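Local coordinates for protein phosphodiesterase (Trypanosoma brucei brucei, PDB 5H2Q) that belongs to the cyclic nucleotide phosphodiesterase family, an all-helical, metal-binding fold of the HD superfamily, and holds zinc and magnesium ions here, at residues 27-32 / 104-109; 235-240 / 315-320; 241-246 / 299-304. All blocks are in the same frame, centred on the assembly; numbering follows the deposited sequence.

In the fold
In this compact all-helical bundle one contact lies at the surface and two are buried. Interaction 1, at the surface, joins the loop before helix 33-38 to the end of helix 90-105. Interaction 2 is centred about 11 Å from it, and the two touch through Val109, which packs on Leu237 and Met317, and through Trp319, which packs on Gly107 and Ile29. Interaction 3 continues along helix 227-242 from interaction 2, their centres about 10 Å apart. Interaction 1 closes before the others open, whereas 241-246/299-304 is nested within the loop closed by 235-240/315-320. Helix 227-242 thus links the apolar contact with Met317 to the zinc site at its C-terminal end, where Asp242 lies.

Interaction 1 of 3, residues 27-32 / 104-109; sequences TDIDFD and LYRGNV
Arg106 reaches from just beyond the C-terminal end of helix 90-105 to Thr27, in the loop that precedes helix 33-38 of this all-helical phosphodiesterase fold. The guanidinium meets Thr27 side-on and uses two nitrogens on two different atoms. Arg106 NE gives a nearly straight bond to the backbone O of Thr27 (3.2 Å), which lies close to the guanidinium plane, although NE itself stands above the plane of that carbonyl. Arg106 NH2 reaches OG1 of Thr27 at 2.9 Å in a more bent bond, with the hydroxyl tilted from the guanidinium plane. The two side chains cross at about a right angle. Threonine suits the place because its hydroxyl sits on the beta carbon, close enough to the backbone to share the arginine with its own carbonyl O; chi1 of 74° turns OG1 to NH2, while the same oxygen is also hydrogen-bonded to Asp25 OD1.

The aliphatic part of Arg106 serves a second purpose: CG2 of Ile29 lies 4.1 Å from Arg106 CB. A bend at chi2 (-73°) then carries the guanidinium away from Ile29 to Thr27. Asp28 OD1 lies over one face of the guanidinium, 4.2 Å from Arg106 NH2, so its attraction is probably electrostatic alone. The other carboxylate oxygen shapes the loop through an Asx turn, in which Asp28 OD2 accepts from the backbone N of Asp30 at 2.8 Å.

Interaction 2 of 3, residues 235-240 / 315-320; sequences DVLMKA and QGMQWT
The buried 235-240 part of helix 227-242, within the helical bundle, meets one long side chain, Met317, just before helix 318-334. The sulfur and the terminal methyl of this methionine touch two different residues of the facing helix. SD of Met317 lies 4.0 Å from CD2 of Leu237, the side chains crossing at a slant, and CE of Met317 lies 4.3 Å from CB of Ala240. Leu237 and Ala240 are three positions apart, nearly one helical turn, and therefore offer their side chains on neighbouring parts of the same helical surface. The residue types fit the spacing: CA atoms across the contact come no nearer than 9.5 Å, between Ala240 and Thr320, so a short alanine needs a long, flexible partner. Met317 extends through chi2 (172°) and bends only at chi3 (73°), which brings CE round toward the alanine methyl.

In the all-helical fold of the cyclic nucleotide phosphodiesterase family, this apolar cluster joins several helices. Phe103 of helix 90-105 packs on both Ala240 and Met317, and Phe305 of helix 290-312 also touches Ala240. Leu104 and Val109 add to the cover around Leu237.

The backbone at Met317 is tied to Thr320 in helix 318-334. The carbonyl O of Met317 accepts twice from Thr320, from the backbone N at 3.1 Å and from the hydroxyl OG1 at 2.6 Å. The hydroxyl comes almost head-on to the carbonyl, at a C=O...OG1 angle of 164°. Threonine is well suited here: its OG1 turns back to the carbonyl, so a buried polar group is satisfied locally while CG2 of Thr320 lies over one face of the Trp319 ring, toward its rim.

Interaction 3 of 3, residues 241-246 / 299-304; sequences GDISNV and DFVAAP. With ZN (zinc ion), chain C; LLI ((4~{a}~{S},8~{a}~{R})-2-cycloheptyl-4-[4-methoxy-3-[2-(2-oxidanylideneimidazolidin-1-yl)ethoxy]phenyl]-4~{a},5,8,8~{a}-tetrahydrophthalazin-1-one), chain E.
Apolar contacts join Ile243 and Val246, just past the end of helix 227-242, to Val301 and Ala302 on helix 290-312. CD1 of Ile243 lies 4.2 Å from CG1 of Val301. Further along, CG2 of Val246 presses on CB of Ala302 at 3.5 Å, tighter than usual for two carbons. The small alanine lets the backbones come close, with the CA atoms of Ile243 and Ala302 6.6 Å apart. The helix itself is irregular here, with a wider pi-type turn at 299-302.

Asp242, next in sequence to Ile243, coordinates the zinc ion. OD1 of Asp242 binds the metal at 2.2 Å, and His92, His128 and Asp129 supply its other protein ligands, as expected for the HD-type metal site of this phosphodiesterase family. The second oxygen, OD2 of Asp242, accepts a hydrogen bond of 2.5 Å from the oxygen of a zinc-bound water.

Ile243 and Val301 also turn a second branch to the ligand, and polar Asn245 joins them. With CG1 of Ile243 between the backbone N and the carbonyl carbon (chi1 65°), CD1 serves the valine while CG2 of Ile243 meets C16 of LLI at 3.8 Å. Val301 is similarly divided: CG1 faces the isoleucine and CG2 of Val301 lies 3.9 Å from C26 in the cycloheptyl ring of LLI. Asn245 OD1 comes to 3.6 Å from C9 of LLI, the methoxy carbon, and is hydrogen-bonded to Tyr87 OH.

Ile243 and Val301 thus serve two surfaces, packing on each other and lining the pocket, while the adjacent carboxylate gives one oxygen to zinc and the other to a zinc-bound water, so that the metal and its water are positioned together.

Interaction 1 of 3, residues 27-32 / 104-109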
loop_
_atom_site.group_PDB
_atom_site.type_symbol
_atom_site.label_atom_id
_atom_site.label_comp_id
_atom_site.label_asym_id
_atom_site.label_seq_id
_atom_site.Cartn_x
_atom_site.Cartn_y
_atom_site.Cartn_z
ATOM N N THR A 27 1.633 1.645 -16.329
ATOM C CA THR A 27 2.970 1.386 -15.769
ATOM C C THR A 27 3.786 2.672 -15.526
ATOM O O THR A 27 4.904 2.588 -15.035
ATOM C CB THR A 27 3.782 0.440 -16.685
ATOM O OG1 THR A 27 4.208 1.152 -17.847
ATOM C CG2 THR A 27 3.044 -0.852 -17.056
ATOM N N ASP A 28 3.272 3.827 -15.933
ATOM C CA ASP A 28 3.989 5.104 -15.831
ATOM C C ASP A 28 4.052 5.708 -14.423
ATOM O O ASP A 28 3.070 5.633 -13.686
ATOM C CB ASP A 28 3.378 6.116 -16.820
ATOM C CG ASP A 28 4.358 7.207 -17.205
ATOM O OD1 ASP A 28 5.137 6.992 -18.170
ATOM O OD2 ASP A 28 4.452 8.208 -16.464
ATOM N N ILE A 29 5.185 6.377 -14.066
ATOM C CA ILE A 29 5.261 7.052 -12.773
ATOM C C ILE A 29 4.228 8.180 -12.668
ATOM O O ILE A 29 3.812 8.486 -11.552
ATOM C CB ILE A 29 6.683 7.517 -12.351
ATOM C CG1 ILE A 29 7.175 8.743 -13.171
ATOM C CG2 ILE A 29 7.689 6.346 -12.381
ATOM C CD1 ILE A 29 8.444 9.419 -12.580
ATOM N N ASP A 30 3.792 8.765 -13.812
ATOM C CA ASP A 30 2.795 9.842 -13.862
ATOM C C ASP A 30 1.365 9.365 -13.981
ATOM O O ASP A 30 0.455 10.190 -14.192
ATOM C CB ASP A 30 3.118 10.840 -14.998
ATOM C CG ASP A 30 4.360 11.687 -14.786
ATOM O OD1 ASP A 30 4.981 11.572 -13.721
ATOM O OD2 ASP A 30 4.706 12.471 -15.695
ATOM N N PHE A 31 1.143 8.033 -13.876
ATOM C CA PHE A 31 -0.202 7.496 -14.000
ATOM C C PHE A 31 -1.091 8.186 -12.980
ATOM O O PHE A 31 -0.692 8.331 -11.827
ATOM C CB PHE A 31 -0.219 5.967 -13.781
ATOM C CG PHE A 31 -1.635 5.431 -13.760
ATOM C CD1 PHE A 31 -2.405 5.399 -14.923
ATOM C CD2 PHE A 31 -2.204 4.972 -12.574
ATOM C CE1 PHE A 31 -3.712 4.921 -14.899
ATOM C CE2 PHE A 31 -3.526 4.511 -12.550
ATOM C CZ PHE A 31 -4.267 4.494 -13.711
ATOM N N ASP A 32 -2.254 8.645 -13.426
ATOM C CA ASP A 32 -3.203 9.403 -12.606
ATOM C C ASP A 32 -4.459 8.568 -12.318
ATOM O O ASP A 32 -5.386 8.501 -13.134
ATOM C CB ASP A 32 -3.562 10.700 -13.336
ATOM C CG ASP A 32 -4.363 11.688 -12.506
ATOM O OD1 ASP A 32 -4.969 11.263 -11.480
ATOM O OD2 ASP A 32 -4.435 12.867 -12.907
ATOM N N LEU A 104 9.725 -1.019 -8.795
ATOM C CA LEU A 104 10.410 -2.203 -9.293
ATOM C C LEU A 104 10.920 -2.055 -10.707
ATOM O O LEU A 104 12.084 -2.380 -10.938
ATOM C CB LEU A 104 9.461 -3.437 -9.225
ATOM C CG LEU A 104 9.067 -3.920 -7.833
ATOM C CD1 LEU A 104 7.953 -4.983 -7.905
ATOM C CD2 LEU A 104 10.281 -4.468 -7.085
ATOM N N TYR A 105 10.078 -1.587 -11.651
ATOM C CA TYR A 105 10.412 -1.650 -13.092
ATOM C C TYR A 105 10.761 -0.333 -13.785
ATOM O O TYR A 105 11.160 -0.356 -14.960
ATOM C CB TYR A 105 9.292 -2.381 -13.835
ATOM C CG TYR A 105 9.118 -3.791 -13.293
ATOM C CD1 TYR A 105 10.112 -4.757 -13.464
ATOM C CD2 TYR A 105 8.027 -4.120 -12.499
ATOM C CE1 TYR A 105 9.992 -6.030 -12.905
ATOM C CE2 TYR A 105 7.891 -5.393 -11.938
ATOM C CZ TYR A 105 8.873 -6.348 -12.152
ATOM O OH TYR A 105 8.734 -7.603 -11.618
ATOM N N ARG A 106 10.640 0.802 -13.080
ATOM C CA ARG A 106 11.069 2.100 -13.589
ATOM C C ARG A 106 12.250 2.519 -12.696
ATOM O O ARG A 106 13.183 3.141 -13.187
ATOM C CB ARG A 106 9.948 3.154 -13.564
ATOM C CG ARG A 106 8.690 2.782 -14.347
ATOM C CD ARG A 106 8.911 2.866 -15.836
ATOM N NE ARG A 106 7.651 2.809 -16.572
ATOM C CZ ARG A 106 7.539 3.059 -17.868
ATOM N NH1 ARG A 106 8.606 3.398 -18.582
ATOM N NH2 ARG A 106 6.353 2.977 -18.465
ATOM N N GLY A 107 12.192 2.171 -11.403
ATOM C CA GLY A 107 13.251 2.433 -10.426
ATOM C C GLY A 107 14.343 1.388 -10.348
ATOM O O GLY A 107 15.276 1.537 -9.554
ATOM N N ASN A 108 14.225 0.281 -11.159
ATOM C CA ASN A 108 15.170 -0.847 -11.234
ATOM C C ASN A 108 15.327 -1.654 -9.945
ATOM O O ASN A 108 16.287 -2.416 -9.828
ATOM C CB ASN A 108 16.561 -0.382 -11.733
ATOM C CG ASN A 108 16.542 0.364 -13.041
ATOM O OD1 ASN A 108 15.746 0.083 -13.936
ATOM N ND2 ASN A 108 17.423 1.339 -13.171
ATOM N N VAL A 109 14.374 -1.552 -8.982
ATOM C CA VAL A 109 14.491 -2.331 -7.763
ATOM C C VAL A 109 14.246 -3.826 -8.036
ATOM O O VAL A 109 14.607 -4.664 -7.208
ATOM C CB VAL A 109 13.646 -1.768 -6.576
ATOM C CG1 VAL A 109 13.955 -2.527 -5.293
ATOM C CG2 VAL A 109 13.944 -0.287 -6.369
#

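Interaction 2 of 3, residues 235-240 / 315-320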
loop_
_atom_site.group_PDB
_atom_site.type_symbol
_atom_site.label_atom_id
_atom_site.label_comp_id
_atom_site.label_asym_id
_atom_site.label_seq_id
_atom_site.Cartn_x
_atom_site.Cartn_y
_atom_site.Cartn_z
ATOM N N ASP A 235 10.104 -5.182 2.649
ATOM C CA ASP A 235 9.435 -4.369 3.694
ATOM C C ASP A 235 9.571 -2.891 3.366
ATOM O O ASP A 235 8.585 -2.148 3.377
ATOM C CB ASP A 235 10.086 -4.638 5.064
ATOM C CG ASP A 235 9.943 -6.028 5.625
ATOM O OD1 ASP A 235 9.065 -6.792 5.134
ATOM O OD2 ASP A 235 10.673 -6.350 6.590
ATOM N N VAL A 236 10.798 -2.457 3.014
ATOM C CA VAL A 236 11.074 -1.071 2.638
ATOM C C VAL A 236 10.296 -0.637 1.390
ATOM O O VAL A 236 9.791 0.492 1.339
ATOM C CB VAL A 236 12.605 -0.867 2.518
ATOM C CG1 VAL A 236 12.969 0.334 1.643
ATOM C CG2 VAL A 236 13.196 -0.744 3.913
ATOM N N LEU A 237 10.114 -1.540 0.411
ATOM C CA LEU A 237 9.336 -1.170 -0.759
ATOM C C LEU A 237 7.832 -1.088 -0.457
ATOM O O LEU A 237 7.154 -0.227 -0.998
ATOM C CB LEU A 237 9.582 -2.155 -1.911
ATOM C CG LEU A 237 10.825 -1.914 -2.707
ATOM C CD1 LEU A 237 10.941 -2.975 -3.750
ATOM C CD2 LEU A 237 10.802 -0.534 -3.387
ATOM N N MET A 238 7.315 -1.994 0.378
ATOM C CA MET A 238 5.907 -1.946 0.812
ATOM C C MET A 238 5.696 -0.627 1.567
ATOM O O MET A 238 4.745 0.118 1.303
ATOM C CB MET A 238 5.630 -3.150 1.737
ATOM C CG MET A 238 4.155 -3.398 2.059
ATOM S SD MET A 238 2.968 -3.469 0.671
ATOM C CE MET A 238 3.746 -4.629 -0.438
ATOM N N LYS A 239 6.609 -0.321 2.506
ATOM C CA LYS A 239 6.526 0.943 3.235
ATOM C C LYS A 239 6.575 2.141 2.280
ATOM O O LYS A 239 5.809 3.075 2.458
ATOM C CB LYS A 239 7.683 1.029 4.229
ATOM C CG LYS A 239 7.419 0.221 5.479
ATOM C CD LYS A 239 8.565 0.399 6.508
ATOM C CE LYS A 239 8.759 1.826 7.007
ATOM N NZ LYS A 239 7.478 2.507 7.358
ATOM N N ALA A 240 7.487 2.125 1.264
ATOM C CA ALA A 240 7.621 3.192 0.277
ATOM C C ALA A 240 6.340 3.406 -0.508
ATOM O O ALA A 240 5.918 4.540 -0.689
ATOM C CB ALA A 240 8.795 2.918 -0.662
ATOM N N GLN A 315 19.380 3.851 -6.004
ATOM C CA GLN A 315 19.726 4.967 -6.880
ATOM C C GLN A 315 18.709 5.233 -7.964
ATOM O O GLN A 315 18.507 6.388 -8.321
ATOM C CB GLN A 315 21.143 4.786 -7.504
ATOM C CG GLN A 315 22.276 4.595 -6.492
ATOM C CD GLN A 315 22.769 5.902 -5.914
ATOM O OE1 GLN A 315 23.691 6.538 -6.440
ATOM N NE2 GLN A 315 22.190 6.312 -4.795
ATOM N N GLY A 316 18.059 4.177 -8.478
ATOM C CA GLY A 316 17.043 4.314 -9.517
ATOM C C GLY A 316 15.753 4.983 -9.084
ATOM O O GLY A 316 14.973 5.404 -9.942
ATOM N N MET A 317 15.534 5.106 -7.748
ATOM C CA MET A 317 14.349 5.754 -7.162
ATOM C C MET A 317 14.619 7.230 -6.778
ATOM O O MET A 317 13.834 7.816 -6.041
ATOM C CB MET A 317 13.824 4.953 -5.957
ATOM C CG MET A 317 12.885 3.804 -6.341
ATOM S SD MET A 317 12.520 2.784 -4.911
ATOM C CE MET A 317 11.354 3.936 -3.977
ATOM N N GLN A 318 15.684 7.851 -7.336
ATOM C CA GLN A 318 16.035 9.261 -7.067
ATOM C C GLN A 318 14.880 10.258 -7.344
ATOM O O GLN A 318 14.765 11.253 -6.626
ATOM C CB GLN A 318 17.327 9.636 -7.845
ATOM C CG GLN A 318 17.807 11.102 -7.713
ATOM C CD GLN A 318 18.108 11.524 -6.288
ATOM O OE1 GLN A 318 18.796 10.825 -5.531
ATOM N NE2 GLN A 318 17.615 12.689 -5.901
ATOM N N TRP A 319 13.993 9.970 -8.338
ATOM C CA TRP A 319 12.859 10.832 -8.684
ATOM C C TRP A 319 11.904 11.057 -7.496
ATOM O O TRP A 319 11.203 12.087 -7.467
ATOM C CB TRP A 319 12.086 10.294 -9.909
ATOM C CG TRP A 319 10.985 9.311 -9.573
ATOM C CD1 TRP A 319 9.730 9.609 -9.128
ATOM C CD2 TRP A 319 11.054 7.876 -9.647
ATOM N NE1 TRP A 319 9.019 8.452 -8.896
ATOM C CE2 TRP A 319 9.797 7.375 -9.236
ATOM C CE3 TRP A 319 12.054 6.962 -10.037
ATOM C CZ2 TRP A 319 9.509 6.000 -9.205
ATOM C CZ3 TRP A 319 11.772 5.599 -9.997
ATOM C CH2 TRP A 319 10.519 5.129 -9.570
ATOM N N THR A 320 11.811 10.053 -6.588
ATOM C CA THR A 320 10.918 10.096 -5.408
ATOM C C THR A 320 11.361 11.255 -4.500
ATOM O O THR A 320 10.523 12.031 -4.046
ATOM C CB THR A 320 10.851 8.759 -4.649
ATOM O OG1 THR A 320 12.121 8.410 -4.125
ATOM C CG2 THR A 320 10.254 7.614 -5.471
#

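Interaction 3 of 3, residues 241-246 / 299-304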
loop_
_atom_site.group_PDB
_atom_site.type_symbol
_atom_site.label_atom_id
_atom_site.label_comp_id
_atom_site.label_asym_id
_atom_site.label_seq_id
_atom_site.Cartn_x
_atom_site.Cartn_y
_atom_site.Cartn_z
ATOM N N GLY A 241 5.679 2.324 -0.923
ATOM C CA GLY A 241 4.410 2.493 -1.611
ATOM C C GLY A 241 3.371 3.120 -0.702
ATOM O O GLY A 241 2.638 4.013 -1.118
ATOM N N ASP A 242 3.361 2.715 0.585
ATOM C CA ASP A 242 2.402 3.254 1.556
ATOM C C ASP A 242 2.556 4.752 1.784
ATOM O O ASP A 242 1.550 5.438 1.974
ATOM C CB ASP A 242 2.517 2.509 2.874
ATOM C CG ASP A 242 1.227 1.899 3.367
ATOM O OD1 ASP A 242 0.148 2.227 2.787
ATOM O OD2 ASP A 242 1.275 1.200 4.390
ATOM N N ILE A 243 3.801 5.259 1.752
ATOM C CA ILE A 243 4.036 6.689 1.973
ATOM C C ILE A 243 4.415 7.428 0.674
ATOM O O ILE A 243 4.980 8.527 0.722
ATOM C CB ILE A 243 5.021 6.962 3.133
ATOM C CG1 ILE A 243 6.463 6.440 2.843
ATOM C CG2 ILE A 243 4.469 6.427 4.463
ATOM C CD1 ILE A 243 7.509 6.867 4.015
ATOM N N SER A 244 4.069 6.840 -0.496
ATOM C CA SER A 244 4.407 7.406 -1.815
ATOM C C SER A 244 3.504 8.549 -2.329
ATOM O O SER A 244 3.799 9.086 -3.391
ATOM C CB SER A 244 4.381 6.296 -2.871
ATOM O OG SER A 244 3.031 5.890 -3.047
ATOM N N ASN A 245 2.407 8.914 -1.642
ATOM C CA ASN A 245 1.522 9.976 -2.159
ATOM C C ASN A 245 2.278 11.301 -2.339
ATOM O O ASN A 245 1.956 12.074 -3.233
ATOM C CB ASN A 245 0.322 10.214 -1.244
ATOM C CG ASN A 245 -0.612 9.053 -0.986
ATOM O OD1 ASN A 245 -1.295 9.050 0.041
ATOM N ND2 ASN A 245 -0.711 8.073 -1.901
ATOM N N VAL A 246 3.290 11.544 -1.497
ATOM C CA VAL A 246 4.085 12.783 -1.577
ATOM C C VAL A 246 5.062 12.800 -2.783
ATOM O O VAL A 246 5.616 13.862 -3.074
ATOM C CB VAL A 246 4.813 13.090 -0.242
ATOM C CG1 VAL A 246 3.810 13.208 0.902
ATOM C CG2 VAL A 246 5.859 12.023 0.064
ATOM N N ASP A 299 8.865 16.432 6.101
ATOM C CA ASP A 299 10.062 16.706 6.900
ATOM C C ASP A 299 10.463 15.635 7.886
ATOM O O ASP A 299 11.645 15.301 7.952
ATOM C CB ASP A 299 9.920 18.052 7.644
ATOM C CG ASP A 299 9.999 19.275 6.743
ATOM O OD1 ASP A 299 10.322 19.117 5.547
ATOM O OD2 ASP A 299 9.768 20.391 7.242
ATOM N N PHE A 300 9.512 15.121 8.665
ATOM C CA PHE A 300 9.791 14.144 9.711
ATOM C C PHE A 300 9.587 12.699 9.294
ATOM O O PHE A 300 10.028 11.798 10.018
ATOM C CB PHE A 300 8.970 14.468 10.972
ATOM C CG PHE A 300 9.341 15.800 11.584
ATOM C CD1 PHE A 300 10.424 15.909 12.450
ATOM C CD2 PHE A 300 8.642 16.958 11.247
ATOM C CE1 PHE A 300 10.789 17.148 12.990
ATOM C CE2 PHE A 300 9.014 18.199 11.783
ATOM C CZ PHE A 300 10.083 18.283 12.652
ATOM N N VAL A 301 8.903 12.458 8.158
ATOM C CA VAL A 301 8.687 11.073 7.733
ATOM C C VAL A 301 9.229 10.778 6.304
ATOM O O VAL A 301 10.226 10.069 6.180
ATOM C CB VAL A 301 7.210 10.592 7.903
ATOM C CG1 VAL A 301 7.058 9.127 7.504
ATOM C CG2 VAL A 301 6.720 10.794 9.336
ATOM N N ALA A 302 8.541 11.274 5.262
ATOM C CA ALA A 302 8.772 10.937 3.850
ATOM C C ALA A 302 10.143 11.311 3.291
ATOM O O ALA A 302 10.833 10.427 2.762
ATOM C CB ALA A 302 7.676 11.527 2.984
ATOM N N ALA A 303 10.547 12.590 3.394
ATOM C CA ALA A 303 11.839 13.036 2.869
ATOM C C ALA A 303 13.032 12.266 3.462
ATOM O O ALA A 303 13.773 11.691 2.647
ATOM C CB ALA A 303 12.009 14.549 3.004
ATOM N N PRO A 304 13.205 12.097 4.810
ATOM C CA PRO A 304 14.340 11.294 5.297
ATOM C C PRO A 304 14.273 9.844 4.825
ATOM O O PRO A 304 15.289 9.297 4.430
ATOM C CB PRO A 304 14.228 11.390 6.833
ATOM C CG PRO A 304 13.413 12.607 7.070
ATOM C CD PRO A 304 12.448 12.671 5.944
HETATM ZN ZN ZN C . -1.818 1.434 3.197
HETATM C C2 LLI E . -0.358 11.615 5.344
HETATM C C3 LLI E . -0.663 11.318 3.999
HETATM O O1 LLI E . -0.354 12.947 5.683
HETATM C C12 LLI E . -0.345 6.703 6.464
HETATM C C14 LLI E . -0.975 6.008 7.698
HETATM C C15 LLI E . -0.230 6.298 8.998
HETATM C C16 LLI E . 1.044 6.120 6.157
HETATM C C17 LLI E . 1.079 4.614 6.250
HETATM C C18 LLI E . -1.104 4.496 7.451
HETATM C C19 LLI E . 0.178 3.900 6.927
HETATM C C21 LLI E . 1.033 8.094 10.204
HETATM C C22 LLI E . 0.250 9.315 10.826
HETATM C C23 LLI E . 2.502 8.435 9.804
HETATM C C24 LLI E . 0.817 9.960 12.092
HETATM C C25 LLI E . 3.457 8.979 10.865
HETATM C C26 LLI E . 3.270 10.460 11.216
HETATM C C27 LLI E . 1.973 10.938 11.889
HETATM C C28 LLI E . -0.028 13.295 7.037
HETATM C C29 LLI E . -0.199 14.782 7.159
HETATM C C4 LLI E . -0.199 10.583 6.258
HETATM C C5 LLI E . -0.825 9.993 3.605
HETATM C C6 LLI E . -0.357 9.256 5.860
HETATM C C7 LLI E . -0.675 8.976 4.534
HETATM O O8 LLI E . -0.763 12.398 3.163
HETATM C C9 LLI E . -1.297 12.182 1.852
HETATM C C10 LLI E . -0.194 8.165 6.850
HETATM N N11 LLI E . 0.086 8.556 8.082
HETATM N N13 LLI E . 0.256 7.602 9.050
HETATM O O20 LLI E . -0.073 5.467 9.879
HETATM N N30 LLI E . -1.605 15.189 7.317
HETATM C C31 LLI E . -2.535 14.487 8.204
HETATM C C32 LLI E . -2.280 15.967 6.416
HETATM C C33 LLI E . -3.840 15.243 7.985
HETATM N N34 LLI E . -3.572 16.006 6.777
HETATM O O35 LLI E . -1.769 16.561 5.476
HETATM O O HOH W 1 -1.064 0.783 5.252
HETATM O O HOH W 2 -2.001 3.275 4.372
#